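Local structure of serine protease inhibitor (3STO) at residues T119-E124 with T184-N190. The protein is a serpin of the blood fluke Schistosoma haematobium that probably inhibits serine-type endopeptidases. Sequence-based numbering, arbitrary orientation.
Sequences TGIFVE and TAMILVN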
loop_
_atom_site.group_PDB
_atom_site.type_symbol
_atom_site.label_atom_id
_atom_site.label_comp_id
_atom_site.label_asym_id
_atom_site.label_seq_id
_atom_site.Cartn_x
_atom_site.Cartn_y
_atom_site.Cartn_z
ATOM N N THR A 119 -6.493 -0.908 -10.449
ATOM C CA THR A 119 -6.399 0.459 -10.935
ATOM C C THR A 119 -7.589 0.822 -11.823
ATOM O O THR A 119 -7.853 0.158 -12.819
ATOM C CB THR A 119 -5.095 0.698 -11.696
ATOM O OG1 THR A 119 -4.006 0.595 -10.782
ATOM C CG2 THR A 119 -5.093 2.091 -12.319
ATOM N N GLY A 120 -8.315 1.866 -11.435
ATOM C CA GLY A 120 -9.362 2.400 -12.271
ATOM C C GLY A 120 -8.901 3.691 -12.910
ATOM O O GLY A 120 -8.455 4.621 -12.225
ATOM N N ILE A 121 -8.978 3.733 -14.234
ATOM C CA ILE A 121 -8.674 4.931 -14.999
ATOM C C ILE A 121 -10.022 5.539 -15.363
ATOM O O ILE A 121 -10.783 4.932 -16.102
ATOM C CB ILE A 121 -7.851 4.564 -16.267
ATOM C CG1 ILE A 121 -6.473 3.992 -15.883
ATOM C CG2 ILE A 121 -7.699 5.751 -17.194
ATOM C CD1 ILE A 121 -5.655 3.416 -17.085
ATOM N N PHE A 122 -10.346 6.705 -14.811
ATOM C CA PHE A 122 -11.639 7.322 -15.086
ATOM C C PHE A 122 -11.482 8.565 -15.983
ATOM O O PHE A 122 -10.975 9.604 -15.549
ATOM C CB PHE A 122 -12.412 7.659 -13.794
ATOM C CG PHE A 122 -12.705 6.460 -12.933
ATOM C CD1 PHE A 122 -13.833 5.686 -13.164
ATOM C CD2 PHE A 122 -11.850 6.106 -11.893
ATOM C CE1 PHE A 122 -14.105 4.574 -12.381
ATOM C CE2 PHE A 122 -12.103 4.985 -11.112
ATOM C CZ PHE A 122 -13.229 4.221 -11.349
ATOM N N VAL A 123 -11.933 8.443 -17.230
ATOM C CA VAL A 123 -11.823 9.522 -18.213
ATOM C C VAL A 123 -13.182 10.062 -18.659
ATOM O O VAL A 123 -14.123 9.301 -18.940
ATOM C CB VAL A 123 -11.086 9.062 -19.475
ATOM C CG1 VAL A 123 -10.823 10.244 -20.371
ATOM C CG2 VAL A 123 -9.790 8.378 -19.113
ATOM N N GLU A 124 -13.269 11.386 -18.711
ATOM C CA GLU A 124 -14.388 12.089 -19.323
ATOM C C GLU A 124 -14.783 11.471 -20.687
ATOM O O GLU A 124 -13.916 11.195 -21.545
ATOM C CB GLU A 124 -14.014 13.572 -19.476
ATOM C CG GLU A 124 -14.953 14.374 -20.360
ATOM C CD GLU A 124 -16.361 14.325 -19.841
ATOM O OE1 GLU A 124 -16.537 14.712 -18.661
ATOM O OE2 GLU A 124 -17.270 13.881 -20.596
ATOM N N THR A 184 -13.328 18.340 -14.734
ATOM C CA THR A 184 -12.407 17.246 -14.480
ATOM C C THR A 184 -12.228 16.399 -15.739
ATOM O O THR A 184 -13.198 15.901 -16.303
ATOM C CB THR A 184 -12.863 16.376 -13.260
ATOM O OG1 THR A 184 -12.511 17.047 -12.042
ATOM C CG2 THR A 184 -12.188 14.995 -13.281
ATOM N N ALA A 185 -10.983 16.233 -16.170
ATOM C CA ALA A 185 -10.664 15.401 -17.328
ATOM C C ALA A 185 -10.466 13.927 -16.968
ATOM O O ALA A 185 -11.021 13.038 -17.607
ATOM C CB ALA A 185 -9.413 15.941 -18.036
HETATM N N MSE A 186 -9.651 13.672 -15.948
HETATM C CA MSE A 186 -9.236 12.309 -15.657
HETATM C C MSE A 186 -8.869 12.090 -14.208
HETATM O O MSE A 186 -8.177 12.913 -13.590
HETATM C CB MSE A 186 -8.057 11.912 -16.543
HETATM C CG MSE A 186 -7.522 10.510 -16.243
HETATM SE SE MSE A 186 -6.193 9.884 -17.579
HETATM C CE MSE A 186 -5.276 11.581 -17.919
ATOM N N ILE A 187 -9.346 10.974 -13.676
ATOM C CA ILE A 187 -9.027 10.572 -12.316
ATOM C C ILE A 187 -8.518 9.137 -12.261
ATOM O O ILE A 187 -9.109 8.225 -12.846
ATOM C CB ILE A 187 -10.239 10.685 -11.424
ATOM C CG1 ILE A 187 -10.582 12.169 -11.185
ATOM C CG2 ILE A 187 -9.983 9.921 -10.109
ATOM C CD1 ILE A 187 -11.777 12.372 -10.270
ATOM N N LEU A 188 -7.393 8.957 -11.592
ATOM C CA LEU A 188 -6.839 7.626 -11.329
ATOM C C LEU A 188 -7.099 7.236 -9.872
ATOM O O LEU A 188 -6.914 8.060 -8.954
ATOM C CB LEU A 188 -5.337 7.606 -11.578
ATOM C CG LEU A 188 -4.794 7.979 -12.952
ATOM C CD1 LEU A 188 -3.271 8.000 -12.896
ATOM C CD2 LEU A 188 -5.286 6.994 -13.968
ATOM N N VAL A 189 -7.536 5.992 -9.689
ATOM C CA VAL A 189 -7.896 5.426 -8.392
ATOM C C VAL A 189 -7.189 4.073 -8.199
ATOM O O VAL A 189 -7.380 3.140 -8.972
ATOM C CB VAL A 189 -9.439 5.234 -8.235
ATOM C CG1 VAL A 189 -9.778 4.803 -6.821
ATOM C CG2 VAL A 189 -10.184 6.519 -8.528
ATOM N N ASN A 190 -6.341 3.982 -7.184
ATOM C CA ASN A 190 -5.718 2.707 -6.829
ATOM C C ASN A 190 -6.302 2.051 -5.549
ATOM O O ASN A 190 -6.521 2.695 -4.528
ATOM C CB ASN A 190 -4.179 2.807 -6.743
ATOM C CG ASN A 190 -3.537 1.448 -6.401
ATOM O OD1 ASN A 190 -3.125 1.190 -5.262
ATOM N ND2 ASN A 190 -3.499 0.562 -7.384
#
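The Phe122 ring packs against Val189: Val189 CB lies in the ring plane at the edge, while Val189 CG2 approaches Phe122 CE2 obliquely at 3.6 Å. Ile187 O also sits at the ring edge, near its plane. With CG anti to the carbonyl carbon (chi1 -60°), the ring leans back over Gly120, which has no side chain in its path. Outside the pair, Trp163 packs against Phe122 edge-to-face. Beneath the ring the strands run antiparallel, with Gly120–Val189 and Phe122–Ile187 as hydrogen-bonded pairs. Phe122 N donates to Ile187 O at 2.8 Å, and Phe122 O accepts the return bond from Ile187 N; Gly120 and Val189 exchange a similar pair. Glu124 N to Ala185 O (3.0 Å, almost straight at 177°) extends the ladder past the strand start at Met186. On the opposite face Ile121 CG1 lies alongside Leu188 CD2 at 3.8 Å, and the selenium of Met186 (selenomethionine) rests 4.2 Å from Val123 CG2. Thr119 OG1 is hydrogen-bonded to Thr49 OG1, and Asn190 OD1 to Gln342 NE2. Consistent with the serpin fold, these neighbouring strands of the large central sheet, beta-sheet A, are layered between helices: helix 153-167 covers the Phe122 and Val189 face, helix 43-55 contacts Ile121 and Leu188, and strands 143-148 and 339-348 flank the pair.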